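Glycerol-3-phosphate dehydrogenase [NAD(+)] (Dunaliella salina, PDB 6IUY) probably interconverts dihydroxyacetone phosphate and sn-glycerol 3-phosphate with NAD as cofactor, and carries a magnesium-binding haloacid dehalogenase-like phosphatase domain that would release glycerol. Local coordinates at residues 45-58 against 100-114. Sequence-based numbering, arbitrary orientation.
Sequences TVTTDASVGLLAKF and FLEEHPAHTRLVPGV
F58 and F100 meet in a T-shaped (edge-to-face) stack, the edge of F100 turned to the face of F58, with ring centroids 5.5 Å apart and planes at 76°, an example of how flat groups, each with a neighbour over its face or at its edge, can fix a largely irregular loop. CB of F100 lies over that same ring, 3.7 Å from F58 CZ, while the carboxylate of E103 approaches the ring's edge. With its CG anti to the backbone N (chi1 170°), F100 reaches toward L54 and L55 of segment 45-58, where L55 CD1 rests over one face in a CH-pi contact and the carbonyl O of L54 lies at the edge, in the ring plane. A serine in place of F58 would probably leave the F100 edge without its aromatic partner and open a gap beside E103. L54 forks between two flat groups: CD1 sits over the H104 imidazole, 3.3 Å from the ring centroid, whereas CD2 lies over the R109 guanidinium, 3.8 Å from NE. R109 bends at chi3, bringing its NH2 to S51 OG at 3.0 Å in a nearly straight bond (174°) within the guanidinium plane; the same NH2 also reaches D49 O, in a weak bond that runs off in a different direction. NE is buried without a polar partner. Farther along, the backbones join at a single beta bridge between T47 and L110, where V111 N donates to V46 O at 3.0 Å. The contact thus ties the loop starting at T45, the last residue of what fits a haloacid dehalogenase-type DxDx(T/V) motif and a neighbour of magnesium ligands D41 and D206, to the chain between helices 94-103 and 114-123. Helix 136-145 flanks it through I142 and M138, and helix 82-88 brings R86 against L55.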
ATOM      1  N   THR A  45     -18.714  30.761 -37.170  1.00 64.98           N
ATOM      2  CA  THR A  45     -17.347  30.528 -36.713  1.00 63.05           C
ATOM      3  C   THR A  45     -16.983  29.059 -36.915  1.00 63.77           C
ATOM      4  O   THR A  45     -15.880  28.743 -37.353  1.00 66.85           O
ATOM      5  CB  THR A  45     -17.143  30.915 -35.239  1.00 62.39           C
ATOM      6  OG1 THR A  45     -17.403  29.783 -34.404  1.00 65.62           O
ATOM      7  CG2 THR A  45     -18.043  32.071 -34.862  1.00 59.25           C
ATOM      8  N   VAL A  46     -17.924  28.166 -36.624  1.00 62.52           N
ATOM      9  CA  VAL A  46     -17.737  26.737 -36.878  1.00 57.79           C
ATOM     10  C   VAL A  46     -18.447  26.301 -38.152  1.00 65.07           C
ATOM     11  O   VAL A  46     -17.952  25.450 -38.896  1.00 67.84           O
ATOM     12  CB  VAL A  46     -18.245  25.884 -35.692  1.00 57.38           C
ATOM     13  CG1 VAL A  46     -18.487  24.449 -36.117  1.00 56.45           C
ATOM     14  CG2 VAL A  46     -17.256  25.950 -34.534  1.00 56.24           C
ATOM     15  N   THR A  47     -19.618  26.877 -38.399  1.00 63.63           N
ATOM     16  CA  THR A  47     -20.356  26.582 -39.619  1.00 69.71           C
ATOM     17  C   THR A  47     -20.156  27.684 -40.667  1.00 70.81           C
ATOM     18  O   THR A  47     -20.063  28.873 -40.330  1.00 68.59           O
ATOM     19  CB  THR A  47     -21.868  26.411 -39.336  1.00 68.50           C
ATOM     20  OG1 THR A  47     -22.052  25.506 -38.243  1.00 67.26           O
ATOM     21  CG2 THR A  47     -22.597  25.889 -40.567  1.00 75.08           C
ATOM     22  N   THR A  48     -20.086  27.276 -41.933  1.00 73.85           N
ATOM     23  CA  THR A  48     -20.009  28.201 -43.063  1.00 75.00           C
ATOM     24  C   THR A  48     -21.235  29.111 -43.099  1.00 77.60           C
ATOM     25  O   THR A  48     -21.119  30.336 -43.146  1.00 78.84           O
ATOM     26  CB  THR A  48     -19.918  27.444 -44.406  1.00 74.14           C
ATOM     27  OG1 THR A  48     -21.044  26.565 -44.533  1.00 72.55           O
ATOM     28  CG2 THR A  48     -18.641  26.621 -44.485  1.00 69.26           C
ATOM     29  N   ASP A  49     -22.408  28.486 -43.068  1.00 78.00           N
ATOM     30  CA  ASP A  49     -23.684  29.186 -43.146  1.00 77.93           C
ATOM     31  C   ASP A  49     -24.347  29.286 -41.780  1.00 79.15           C
ATOM     32  O   ASP A  49     -24.258  28.363 -40.971  1.00 79.04           O
ATOM     33  CB  ASP A  49     -24.633  28.468 -44.115  1.00 80.94           C
ATOM     34  CG  ASP A  49     -24.042  28.296 -45.504  1.00 86.32           C
ATOM     35  OD1 ASP A  49     -23.412  29.253 -46.005  1.00 88.14           O
ATOM     36  OD2 ASP A  49     -24.213  27.203 -46.096  1.00 88.95           O
ATOM     37  N   ALA A  50     -25.027  30.401 -41.528  1.00 80.72           N
ATOM     38  CA  ALA A  50     -25.886  30.506 -40.354  1.00 78.74           C
ATOM     39  C   ALA A  50     -27.008  29.475 -40.470  1.00 80.33           C
ATOM     40  O   ALA A  50     -27.454  29.158 -41.576  1.00 80.63           O
ATOM     41  CB  ALA A  50     -26.450  31.907 -40.220  1.00 72.53           C
ATOM     42  N   SER A  51     -27.452  28.941 -39.336  1.00 78.88           N
ATOM     43  CA  SER A  51     -28.474  27.900 -39.345  1.00 74.93           C
ATOM     44  C   SER A  51     -29.825  28.470 -39.774  1.00 77.45           C
ATOM     45  O   SER A  51     -30.481  27.944 -40.673  1.00 74.23           O
ATOM     46  CB  SER A  51     -28.589  27.246 -37.967  1.00 71.75           C
ATOM     47  OG  SER A  51     -27.408  26.536 -37.632  1.00 72.29           O
ATOM     48  N   VAL A  52     -30.223  29.552 -39.113  1.00 78.28           N
ATOM     49  CA  VAL A  52     -31.495  30.221 -39.367  1.00 81.58           C
ATOM     50  C   VAL A  52     -31.435  31.033 -40.656  1.00 82.59           C
ATOM     51  O   VAL A  52     -30.996  32.182 -40.668  1.00 87.78           O
ATOM     52  CB  VAL A  52     -31.879  31.140 -38.189  1.00 79.66           C
ATOM     53  CG1 VAL A  52     -30.644  31.851 -37.642  1.00 77.80           C
ATOM     54  CG2 VAL A  52     -32.943  32.129 -38.607  1.00 81.27           C
ATOM     55  N   GLY A  53     -31.874  30.424 -41.745  1.00 82.30           N
ATOM     56  CA  GLY A  53     -31.711  31.012 -43.059  1.00 87.60           C
ATOM     57  C   GLY A  53     -31.364  29.888 -44.005  1.00 85.00           C
ATOM     58  O   GLY A  53     -31.926  29.772 -45.095  1.00 86.37           O
ATOM     59  N   LEU A  54     -30.426  29.052 -43.573  1.00 82.95           N
ATOM     60  CA  LEU A  54     -30.170  27.789 -44.242  1.00 85.79           C
ATOM     61  C   LEU A  54     -31.420  26.941 -44.059  1.00 83.36           C
ATOM     62  O   LEU A  54     -31.796  26.142 -44.917  1.00 81.87           O
ATOM     63  CB  LEU A  54     -28.927  27.111 -43.663  1.00 83.70           C
ATOM     64  CG  LEU A  54     -28.595  25.696 -44.133  1.00 88.22           C
ATOM     65  CD1 LEU A  54     -28.550  25.618 -45.657  1.00 85.07           C
ATOM     66  CD2 LEU A  54     -27.273  25.244 -43.521  1.00 84.44           C
ATOM     67  N   LEU A  55     -32.067  27.161 -42.922  1.00 83.15           N
ATOM     68  CA  LEU A  55     -33.335  26.535 -42.583  1.00 81.32           C
ATOM     69  C   LEU A  55     -34.476  27.305 -43.242  1.00 88.42           C
ATOM     70  O   LEU A  55     -35.541  26.747 -43.511  1.00 86.34           O
ATOM     71  CB  LEU A  55     -33.505  26.502 -41.062  1.00 80.69           C
ATOM     72  CG  LEU A  55     -34.577  25.651 -40.387  1.00 76.90           C
ATOM     73  CD1 LEU A  55     -34.582  24.239 -40.937  1.00 78.87           C
ATOM     74  CD2 LEU A  55     -34.303  25.634 -38.898  1.00 71.14           C
ATOM     75  N   ALA A  56     -34.237  28.595 -43.497  1.00 91.42           N
ATOM     76  CA  ALA A  56     -35.191  29.450 -44.210  1.00 90.79           C
ATOM     77  C   ALA A  56     -35.376  28.948 -45.633  1.00 92.21           C
ATOM     78  O   ALA A  56     -36.502  28.733 -46.078  1.00 95.89           O
ATOM     79  CB  ALA A  56     -34.729  30.895 -44.207  1.00 90.05           C
ATOM     80  N   LYS A  57     -34.271  28.768 -46.350  1.00 90.99           N
ATOM     81  CA  LYS A  57     -34.297  27.922 -47.538  1.00 94.69           C
ATOM     82  C   LYS A  57     -34.657  26.512 -47.075  1.00 94.28           C
ATOM     83  O   LYS A  57     -34.457  26.178 -45.907  1.00 91.82           O
ATOM     84  CB  LYS A  57     -32.955  27.930 -48.265  1.00 94.74           C
ATOM     85  CG  LYS A  57     -32.687  29.183 -49.071  1.00 93.23           C
ATOM     86  CD  LYS A  57     -32.140  28.809 -50.436  1.00 95.01           C
ATOM     87  CE  LYS A  57     -31.038  27.767 -50.302  1.00 89.98           C
ATOM     88  NZ  LYS A  57     -30.731  27.096 -51.594  1.00 89.50           N
ATOM     89  N   PHE A  58     -35.192  25.692 -47.975  1.00 95.30           N
ATOM     90  CA  PHE A  58     -35.766  24.403 -47.582  1.00 96.23           C
ATOM     91  C   PHE A  58     -37.119  24.639 -46.896  1.00 97.16           C
ATOM     92  O   PHE A  58     -37.981  23.757 -46.883  1.00 99.28           O
ATOM     93  CB  PHE A  58     -34.794  23.619 -46.672  1.00 94.13           C
ATOM     94  CG  PHE A  58     -35.454  22.564 -45.819  1.00 89.85           C
ATOM     95  CD1 PHE A  58     -35.402  21.225 -46.181  1.00 88.47           C
ATOM     96  CD2 PHE A  58     -36.109  22.910 -44.643  1.00 86.22           C
ATOM     97  CE1 PHE A  58     -36.004  20.254 -45.397  1.00 86.41           C
ATOM     98  CE2 PHE A  58     -36.716  21.949 -43.862  1.00 84.52           C
ATOM     99  CZ  PHE A  58     -36.662  20.618 -44.238  1.00 85.66           C
ATOM    100  N   PHE A 100     -34.287  18.200 -42.629  1.00 83.29           N
ATOM    101  CA  PHE A 100     -33.302  19.260 -42.847  1.00 81.84           C
ATOM    102  C   PHE A 100     -31.890  18.831 -42.475  1.00 80.95           C
ATOM    103  O   PHE A 100     -30.942  19.069 -43.226  1.00 82.77           O
ATOM    104  CB  PHE A 100     -33.690  20.510 -42.053  1.00 79.47           C
ATOM    105  CG  PHE A 100     -32.626  21.561 -42.024  1.00 78.96           C
ATOM    106  CD1 PHE A 100     -32.604  22.570 -42.972  1.00 81.32           C
ATOM    107  CD2 PHE A 100     -31.641  21.543 -41.045  1.00 79.51           C
ATOM    108  CE1 PHE A 100     -31.618  23.542 -42.949  1.00 84.36           C
ATOM    109  CE2 PHE A 100     -30.648  22.506 -41.017  1.00 80.46           C
ATOM    110  CZ  PHE A 100     -30.637  23.511 -41.971  1.00 83.73           C
ATOM    111  N   LEU A 101     -31.761  18.207 -41.307  1.00 79.92           N
ATOM    112  CA  LEU A 101     -30.472  17.737 -40.815  1.00 81.32           C
ATOM    113  C   LEU A 101     -29.897  16.673 -41.740  1.00 83.72           C
ATOM    114  O   LEU A 101     -28.688  16.417 -41.738  1.00 86.24           O
ATOM    115  CB  LEU A 101     -30.604  17.189 -39.390  1.00 80.07           C
ATOM    116  CG  LEU A 101     -30.857  18.229 -38.298  1.00 77.18           C
ATOM    117  CD1 LEU A 101     -31.022  17.565 -36.948  1.00 72.49           C
ATOM    118  CD2 LEU A 101     -29.723  19.236 -38.258  1.00 72.75           C
ATOM    119  N   GLU A 102     -30.765  16.051 -42.531  1.00 81.20           N
ATOM    120  CA  GLU A 102     -30.301  15.103 -43.530  1.00 85.13           C
ATOM    121  C   GLU A 102     -29.858  15.850 -44.797  1.00 85.21           C
ATOM    122  O   GLU A 102     -28.778  15.589 -45.322  1.00 85.70           O
ATOM    123  CB  GLU A 102     -31.386  14.072 -43.846  1.00 84.58           C
ATOM    124  CG  GLU A 102     -30.864  12.866 -44.611  1.00 89.76           C
ATOM    125  CD  GLU A 102     -31.691  11.610 -44.393  1.00 94.69           C
ATOM    126  OE1 GLU A 102     -32.841  11.713 -43.908  1.00 93.62           O
ATOM    127  OE2 GLU A 102     -31.181  10.513 -44.707  1.00 93.95           O
ATOM    128  N   GLU A 103     -30.678  16.789 -45.267  1.00 84.82           N
ATOM    129  CA  GLU A 103     -30.347  17.588 -46.450  1.00 85.27           C
ATOM    130  C   GLU A 103     -29.062  18.386 -46.269  1.00 87.23           C
ATOM    131  O   GLU A 103     -28.340  18.647 -47.230  1.00 90.29           O
ATOM    132  CB  GLU A 103     -31.483  18.553 -46.796  1.00 88.91           C
ATOM    133  CG  GLU A 103     -32.693  17.922 -47.476  1.00 87.86           C
ATOM    134  CD  GLU A 103     -33.727  18.964 -47.872  1.00 89.76           C
ATOM    135  OE1 GLU A 103     -34.924  18.613 -47.960  1.00 85.60           O
ATOM    136  OE2 GLU A 103     -33.339  20.133 -48.091  1.00 89.29           O
ATOM    137  N   HIS A 104     -28.795  18.794 -45.036  1.00 87.87           N
ATOM    138  CA  HIS A 104     -27.561  19.497 -44.725  1.00 83.60           C
ATOM    139  C   HIS A 104     -26.794  18.754 -43.639  1.00 82.98           C
ATOM    140  O   HIS A 104     -26.673  19.251 -42.524  1.00 83.23           O
ATOM    141  CB  HIS A 104     -27.853  20.934 -44.288  1.00 81.99           C
ATOM    142  CG  HIS A 104     -28.470  21.779 -45.361  1.00 88.18           C
ATOM    143  ND1 HIS A 104     -29.831  21.959 -45.475  1.00 91.17           N
ATOM    144  CD2 HIS A 104     -27.911  22.480 -46.376  1.00 90.31           C
ATOM    145  CE1 HIS A 104     -30.086  22.741 -46.510  1.00 91.44           C
ATOM    146  NE2 HIS A 104     -28.938  23.070 -47.074  1.00 91.28           N
ATOM    147  N   PRO A 105     -26.272  17.558 -43.965  1.00 82.65           N
ATOM    148  CA  PRO A 105     -25.537  16.750 -42.987  1.00 81.81           C
ATOM    149  C   PRO A 105     -24.442  17.573 -42.335  1.00 79.71           C
ATOM    150  O   PRO A 105     -23.652  18.222 -43.023  1.00 79.24           O
ATOM    151  CB  PRO A 105     -24.953  15.609 -43.826  1.00 79.75           C
ATOM    152  CG  PRO A 105     -24.972  16.116 -45.230  1.00 79.37           C
ATOM    153  CD  PRO A 105     -26.186  16.986 -45.317  1.00 83.78           C
ATOM    154  N   ALA A 106     -24.415  17.569 -41.011  1.00 80.36           N
ATOM    155  CA  ALA A 106     -23.546  18.473 -40.280  1.00 78.52           C
ATOM    156  C   ALA A 106     -22.087  18.056 -40.408  1.00 76.69           C
ATOM    157  O   ALA A 106     -21.394  17.909 -39.409  1.00 78.47           O
ATOM    158  CB  ALA A 106     -23.969  18.539 -38.817  1.00 71.78           C
ATOM    159  N   HIS A 107     -21.640  17.849 -41.645  1.00 78.48           N
ATOM    160  CA  HIS A 107     -20.231  17.606 -41.959  1.00 81.22           C
ATOM    161  C   HIS A 107     -19.881  18.408 -43.209  1.00 81.00           C
ATOM    162  O   HIS A 107     -18.720  18.550 -43.593  1.00 76.90           O
ATOM    163  CB  HIS A 107     -19.946  16.105 -42.160  1.00 81.22           C
ATOM    164  CG  HIS A 107     -20.284  15.582 -43.529  1.00 83.83           C
ATOM    165  ND1 HIS A 107     -21.331  14.712 -43.753  1.00 87.90           N
ATOM    166  CD2 HIS A 107     -19.693  15.778 -44.734  1.00 83.89           C
ATOM    167  CE1 HIS A 107     -21.384  14.410 -45.042  1.00 84.95           C
ATOM    168  NE2 HIS A 107     -20.404  15.046 -45.658  1.00 84.18           N
ATOM    169  N   THR A 108     -20.926  18.919 -43.841  1.00 80.56           N
ATOM    170  CA  THR A 108     -20.808  19.706 -45.051  1.00 79.77           C
ATOM    171  C   THR A 108     -20.791  21.175 -44.673  1.00 77.06           C
ATOM    172  O   THR A 108     -20.513  22.052 -45.496  1.00 76.71           O
ATOM    173  CB  THR A 108     -21.980  19.413 -46.000  1.00 77.20           C
ATOM    174  OG1 THR A 108     -23.216  19.619 -45.300  1.00 77.47           O
ATOM    175  CG2 THR A 108     -21.923  17.969 -46.469  1.00 79.71           C
ATOM    176  N   ARG A 109     -21.068  21.415 -43.398  1.00 74.01           N
ATOM    177  CA  ARG A 109     -21.388  22.743 -42.904  1.00 74.47           C
ATOM    178  C   ARG A 109     -20.214  23.454 -42.259  1.00 71.69           C
ATOM    179  O   ARG A 109     -20.338  24.602 -41.835  1.00 68.99           O
ATOM    180  CB  ARG A 109     -22.529  22.655 -41.888  1.00 72.94           C
ATOM    181  CG  ARG A 109     -23.784  21.975 -42.394  1.00 72.53           C
ATOM    182  CD  ARG A 109     -24.916  22.241 -41.428  1.00 72.77           C
ATOM    183  NE  ARG A 109     -24.893  23.637 -41.001  1.00 74.02           N
ATOM    184  CZ  ARG A 109     -25.645  24.146 -40.030  1.00 74.86           C
ATOM    185  NH1 ARG A 109     -26.494  23.368 -39.366  1.00 74.97           N
ATOM    186  NH2 ARG A 109     -25.540  25.435 -39.718  1.00 70.46           N
ATOM    187  N   LEU A 110     -19.075  22.780 -42.183  1.00 70.15           N
ATOM    188  CA  LEU A 110     -18.005  23.256 -41.325  1.00 68.64           C
ATOM    189  C   LEU A 110     -16.947  24.043 -42.080  1.00 65.14           C
ATOM    190  O   LEU A 110     -16.498  23.637 -43.147  1.00 66.48           O
ATOM    191  CB  LEU A 110     -17.369  22.077 -40.591  1.00 69.90           C
ATOM    192  CG  LEU A 110     -18.374  21.262 -39.780  1.00 69.83           C
ATOM    193  CD1 LEU A 110     -19.141  20.305 -40.694  1.00 76.06           C
ATOM    194  CD2 LEU A 110     -17.672  20.499 -38.677  1.00 67.72           C
ATOM    195  N   VAL A 111     -16.557  25.177 -41.509  1.00 60.27           N
ATOM    196  CA  VAL A 111     -15.521  26.003 -42.102  1.00 59.29           C
ATOM    197  C   VAL A 111     -14.218  25.208 -42.197  1.00 67.38           C
ATOM    198  O   VAL A 111     -13.873  24.451 -41.282  1.00 62.93           O
ATOM    199  CB  VAL A 111     -15.314  27.292 -41.292  1.00 61.96           C
ATOM    200  CG1 VAL A 111     -16.664  27.898 -40.929  1.00 64.68           C
ATOM    201  CG2 VAL A 111     -14.554  27.003 -40.039  1.00 66.42           C
ATOM    202  N   PRO A 112     -13.505  25.339 -43.326  1.00 68.89           N
ATOM    203  CA  PRO A 112     -12.281  24.545 -43.461  1.00 67.12           C
ATOM    204  C   PRO A 112     -11.271  24.859 -42.357  1.00 62.74           C
ATOM    205  O   PRO A 112     -11.173  26.001 -41.901  1.00 64.10           O
ATOM    206  CB  PRO A 112     -11.743  24.935 -44.854  1.00 62.86           C
ATOM    207  CG  PRO A 112     -12.529  26.133 -45.276  1.00 65.37           C
ATOM    208  CD  PRO A 112     -13.847  26.052 -44.569  1.00 68.94           C
ATOM    209  N   GLY A 113     -10.557  23.827 -41.919  1.00 58.67           N
ATOM    210  CA  GLY A 113      -9.551  23.965 -40.891  1.00 62.59           C
ATOM    211  C   GLY A 113     -10.069  23.887 -39.460  1.00 60.03           C
ATOM    212  O   GLY A 113      -9.268  23.822 -38.524  1.00 59.61           O
ATOM    213  N   VAL A 114     -11.384  23.890 -39.269  1.00 56.04           N
ATOM    214  CA  VAL A 114     -11.902  23.963 -37.910  1.00 56.54           C
ATOM    215  C   VAL A 114     -11.923  22.582 -37.246  1.00 55.54           C
ATOM    216  O   VAL A 114     -11.642  22.469 -36.054  1.00 52.92           O
ATOM    217  CB  VAL A 114     -13.312  24.596 -37.858  1.00 57.24           C
ATOM    218  CG1 VAL A 114     -14.382  23.609 -38.349  1.00 59.14           C
ATOM    219  CG2 VAL A 114     -13.612  25.074 -36.442  1.00 57.04           C
TER